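Local atomic coordinates of MTH0777 (Methanothermobacter thermautotrophicus, PDB entry 1KJN), a protein that is of unknown function, a member of the DUF1890 family with an alpha/beta fold in which a parallel six-stranded sheet is flanked by helices. Residues T6-M11 against G77-L82; R38-A43 against E63-E68. One frame throughout, in Å; residues are numbered along the deposited sequence.

Interaction 1: residues T6-M11 against G77-L82; sequences TGKALM and GDYEFL
Lys8 O is gripped by two backbone N-H groups: a well-aligned bond from Glu80 N at 2.8 Å, with the donor in the carbonyl plane, and a weak one from Phe81 N. The residue's own N-H is taken by a side chain instead. Glu80 bends at chi2 (60°) so that OE1 turns back and meets Lys8 N at 2.8 Å, nearly along the carboxylate C-O axis. OE1 also lies 3.2 Å from Gly7 CA, where a side chain would collide with it. Leu10 N donates to Phe81 O at 3.0 Å and 165°, the in-register bond of a parallel ladder that pairs Ala9 with Phe81 and Leu10 with Leu82.

Tyr79 carries the apolar part. Leu10 CB sits over the centre of one ring face, 3.7 Å from the centroid and 9° off the normal, a CH-pi contact. Lys8 NZ approaches off-centre, 5.0 Å from the same centroid, in a loose cation-pi contact. The phenol OH has a weak hydrogen bond to Thr40 OG1. Helix 89-102 packs against Leu10, Tyr79 and Leu82, helix 21-34 against Met11 and Phe81 on the other face. Strand order 3-2-1-4-5-6 reverses its growth at this pair, consistent with a Rossmann-like fold.

Interaction 2: residues R38-A43 against E63-E68; sequences RVTVTA and EMVDLE
Leu67 lays its branched end against the backbone of Ala43: CG is 3.5 Å from Ala43 CA, with CD1 beside the carbonyl carbon and CD2 near Thr42 OG1. Its N-H binds Ala43 O at 3.2 Å, from well above the carbonyl plane, and the bond is itself bent at 141°. An alanine at Leu67 would lose CG and both methyls and would probably loosen the packing of the helix start on the end of strand 38-43.

Thr42 OG1, anti to its backbone N, donates to Val65 O at 2.8 Å, again from above the carbonyl plane. Earlier in the pair two firm bridges, Thr40 with Glu63 and Val41 with Met64, hold the strands. Val41 N meets Glu63 O from above its plane although the N-H is nearly straight at 170°, and Val65 N meets Val41 O nearly along the C=O axis. At the other end Glu63 extends beside Thr40, its OE2 in a salt bridge with Arg38 NH2 at 2.8 Å and 3.0 Å from Thr40 OG1. Glu63 OE2 lies near the guanidinium plane, although the two planar groups are turned 55° apart. On the face bearing Val41, Met64 CG packs on Val41 CB at 3.7 Å.

Asp66 OD1 caps helix 67-73 through Ser69 N. Helix 45-54 touches Ala43 and Met64, helix 21-34 lies against Val39, and strand 8-12 flanks strand 38-43 in the sheet.

Overall arrangement
From the N terminus, strand 8-12 is laid down first, and helix 21-34 leads to strand 38-43. Helix 45-54 then crosses to strand 63-66, where interaction 2 closes a short beta-alpha-beta loop with 19 residues between its segments. After helix 67-73 the chain returns past strands 63-66 and 38-43, and interaction 1 closes the larger loop of 65 residues by setting strand 81-86 on the other side of strand 8-12. Interaction 2 thus lies wholly within the span of interaction 1. The two meet along strands 8-12 and 38-43: Met11 O and Thr42 N are 2.8 Å apart, a probable hydrogen bond. Together they join four consecutive strands of the sheet.

Interaction 1: residues T6-M11 against G77-L82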
# COMPACT_ATOMS: atom_id res chain seq x y z
N THR A 6 12.00 -5.12 -23.68
CA THR A 6 12.02 -6.58 -24.03
C THR A 6 12.62 -7.40 -22.89
O THR A 6 12.51 -8.63 -22.87
CB THR A 6 12.82 -6.80 -25.32
N GLY A 7 13.27 -6.70 -21.95
CA GLY A 7 13.90 -7.37 -20.83
C GLY A 7 13.03 -7.61 -19.61
O GLY A 7 11.82 -7.34 -19.61
N LYS A 8 13.67 -8.11 -18.57
CA LYS A 8 12.99 -8.43 -17.33
C LYS A 8 13.68 -7.71 -16.18
O LYS A 8 14.89 -7.47 -16.20
CB LYS A 8 13.02 -9.94 -17.09
CG LYS A 8 12.24 -10.73 -18.16
CD LYS A 8 12.49 -12.23 -18.07
CE LYS A 8 12.00 -12.81 -16.76
NZ LYS A 8 12.55 -14.19 -16.56
N ALA A 9 12.87 -7.31 -15.21
CA ALA A 9 13.40 -6.63 -14.05
C ALA A 9 12.97 -7.35 -12.79
O ALA A 9 11.90 -7.96 -12.75
CB ALA A 9 12.96 -5.19 -14.03
N LEU A 10 13.85 -7.38 -11.80
CA LEU A 10 13.54 -8.01 -10.53
C LEU A 10 13.52 -6.91 -9.47
O LEU A 10 14.44 -6.09 -9.40
CB LEU A 10 14.57 -9.08 -10.15
CG LEU A 10 14.36 -9.79 -8.80
CD1 LEU A 10 13.07 -10.59 -8.85
CD2 LEU A 10 15.55 -10.71 -8.49
N MSE A 11 12.46 -6.92 -8.68
CA MSE A 11 12.26 -5.94 -7.62
C MSE A 11 12.26 -6.64 -6.27
O MSE A 11 11.42 -7.52 -6.02
CB MSE A 11 10.93 -5.19 -7.84
CG MSE A 11 10.67 -4.10 -6.81
SE MSE A 11 9.16 -2.95 -7.28
CE MSE A 11 9.92 -2.13 -8.85
N GLY A 77 22.03 -13.25 -15.79
CA GLY A 77 21.37 -13.14 -17.07
C GLY A 77 19.86 -13.26 -17.04
O GLY A 77 19.19 -13.00 -18.05
N ASP A 78 19.29 -13.64 -15.90
CA ASP A 78 17.83 -13.77 -15.82
C ASP A 78 17.09 -12.42 -15.78
O ASP A 78 15.87 -12.37 -15.96
CB ASP A 78 17.40 -14.60 -14.60
CG ASP A 78 17.79 -16.08 -14.71
OD1 ASP A 78 18.15 -16.57 -15.80
OD2 ASP A 78 17.71 -16.76 -13.68
N TYR A 79 17.83 -11.34 -15.52
CA TYR A 79 17.23 -10.01 -15.45
C TYR A 79 18.20 -8.94 -15.95
O TYR A 79 19.39 -9.03 -15.74
CB TYR A 79 16.80 -9.68 -14.01
CG TYR A 79 15.70 -10.58 -13.47
CD1 TYR A 79 14.36 -10.26 -13.68
CD2 TYR A 79 16.00 -11.75 -12.78
CE1 TYR A 79 13.35 -11.07 -13.22
CE2 TYR A 79 14.98 -12.58 -12.32
CZ TYR A 79 13.66 -12.24 -12.55
OH TYR A 79 12.64 -13.04 -12.11
N GLU A 80 17.65 -7.91 -16.60
CA GLU A 80 18.43 -6.81 -17.15
C GLU A 80 18.47 -5.61 -16.19
O GLU A 80 19.24 -4.67 -16.38
CB GLU A 80 17.84 -6.38 -18.50
CG GLU A 80 18.08 -7.35 -19.66
CD GLU A 80 17.50 -8.75 -19.44
OE1 GLU A 80 16.27 -8.87 -19.29
OE2 GLU A 80 18.28 -9.73 -19.42
N PHE A 81 17.64 -5.65 -15.15
CA PHE A 81 17.59 -4.56 -14.18
C PHE A 81 17.21 -5.11 -12.80
O PHE A 81 16.37 -5.98 -12.70
CB PHE A 81 16.58 -3.49 -14.62
CG PHE A 81 16.57 -2.28 -13.73
CD1 PHE A 81 15.43 -1.93 -12.99
CD2 PHE A 81 17.71 -1.47 -13.62
CE1 PHE A 81 15.43 -0.81 -12.15
CE2 PHE A 81 17.72 -0.33 -12.78
CZ PHE A 81 16.58 0.00 -12.05
N LEU A 82 17.82 -4.56 -11.75
CA LEU A 82 17.54 -4.98 -10.39
C LEU A 82 17.26 -3.77 -9.50
O LEU A 82 18.06 -2.84 -9.41
CB LEU A 82 18.74 -5.77 -9.82
CG LEU A 82 18.77 -6.16 -8.34
CD1 LEU A 82 17.55 -7.01 -7.96
CD2 LEU A 82 20.06 -6.91 -8.05

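Interaction 2: residues R38-A43 against E63-E68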
# COMPACT_ATOMS: atom_id res chain seq x y z
N ARG A 38 9.23 -6.67 -18.02
CA ARG A 38 8.33 -7.64 -17.40
C ARG A 38 8.89 -7.55 -15.97
O ARG A 38 10.10 -7.66 -15.79
CB ARG A 38 8.54 -9.03 -17.98
CG ARG A 38 7.33 -9.92 -17.83
CD ARG A 38 7.63 -11.33 -18.29
NE ARG A 38 7.93 -12.19 -17.15
CZ ARG A 38 7.01 -12.79 -16.41
NH1 ARG A 38 5.72 -12.62 -16.70
NH2 ARG A 38 7.36 -13.51 -15.36
N VAL A 39 8.05 -7.28 -14.98
CA VAL A 39 8.57 -7.13 -13.62
C VAL A 39 8.21 -8.23 -12.66
O VAL A 39 7.04 -8.52 -12.42
CB VAL A 39 8.09 -5.81 -12.95
CG1 VAL A 39 8.83 -5.62 -11.61
CG2 VAL A 39 8.32 -4.62 -13.86
N THR A 40 9.24 -8.77 -12.02
CA THR A 40 9.05 -9.79 -11.01
C THR A 40 9.31 -9.16 -9.65
O THR A 40 10.31 -8.47 -9.46
CB THR A 40 10.02 -10.97 -11.21
OG1 THR A 40 9.69 -11.67 -12.42
CG2 THR A 40 9.95 -11.93 -10.02
N VAL A 41 8.39 -9.37 -8.72
CA VAL A 41 8.54 -8.85 -7.36
C VAL A 41 8.88 -10.02 -6.44
O VAL A 41 8.24 -11.09 -6.51
CB VAL A 41 7.23 -8.19 -6.86
CG1 VAL A 41 7.39 -7.75 -5.41
CG2 VAL A 41 6.85 -6.99 -7.74
N THR A 42 9.87 -9.83 -5.57
CA THR A 42 10.25 -10.90 -4.64
C THR A 42 10.39 -10.30 -3.24
O THR A 42 10.98 -9.24 -3.08
CB THR A 42 11.56 -11.61 -5.08
OG1 THR A 42 11.84 -12.69 -4.18
CG2 THR A 42 12.76 -10.64 -5.09
N ALA A 43 9.81 -10.98 -2.25
CA ALA A 43 9.84 -10.50 -0.87
C ALA A 43 9.29 -11.57 0.09
O ALA A 43 8.99 -12.70 -0.32
CB ALA A 43 9.01 -9.23 -0.76
N GLU A 63 4.91 -10.99 -12.09
CA GLU A 63 5.17 -12.22 -11.37
C GLU A 63 5.63 -11.88 -9.96
O GLU A 63 6.12 -10.79 -9.69
CB GLU A 63 6.27 -12.99 -12.12
CG GLU A 63 6.56 -14.38 -11.59
CD GLU A 63 7.72 -15.07 -12.30
OE1 GLU A 63 7.84 -16.30 -12.14
OE2 GLU A 63 8.53 -14.39 -12.98
N MSE A 64 5.44 -12.84 -9.06
CA MSE A 64 5.85 -12.69 -7.67
C MSE A 64 6.36 -14.01 -7.14
O MSE A 64 5.73 -15.04 -7.35
CB MSE A 64 4.69 -12.20 -6.82
CG MSE A 64 4.51 -10.71 -6.91
SE MSE A 64 3.19 -10.21 -5.67
CE MSE A 64 1.73 -11.02 -6.63
N VAL A 65 7.49 -13.97 -6.42
CA VAL A 65 8.14 -15.15 -5.88
C VAL A 65 8.72 -14.85 -4.50
O VAL A 65 9.25 -13.77 -4.29
CB VAL A 65 9.34 -15.57 -6.76
CG1 VAL A 65 9.80 -16.98 -6.41
CG2 VAL A 65 9.01 -15.46 -8.22
N ASP A 66 8.67 -15.83 -3.60
CA ASP A 66 9.22 -15.69 -2.25
C ASP A 66 10.75 -15.49 -2.31
O ASP A 66 11.42 -15.99 -3.22
CB ASP A 66 8.82 -16.93 -1.42
CG ASP A 66 9.84 -17.29 -0.37
OD1 ASP A 66 10.67 -18.17 -0.66
OD2 ASP A 66 9.82 -16.70 0.74
N LEU A 67 11.30 -14.73 -1.36
CA LEU A 67 12.74 -14.45 -1.34
C LEU A 67 13.65 -15.65 -1.50
O LEU A 67 14.51 -15.68 -2.38
CB LEU A 67 13.14 -13.70 -0.07
CG LEU A 67 12.75 -12.23 0.04
CD1 LEU A 67 12.87 -11.78 1.49
CD2 LEU A 67 13.63 -11.39 -0.86
N GLU A 68 13.46 -16.66 -0.65
CA GLU A 68 14.30 -17.85 -0.69
C GLU A 68 14.12 -18.65 -1.96
O GLU A 68 15.10 -19.14 -2.53
CB GLU A 68 14.08 -18.70 0.57
CG GLU A 68 14.57 -17.98 1.82
CD GLU A 68 16.07 -17.65 1.76
OE1 GLU A 68 16.87 -18.59 1.57
OE2 GLU A 68 16.46 -16.47 1.92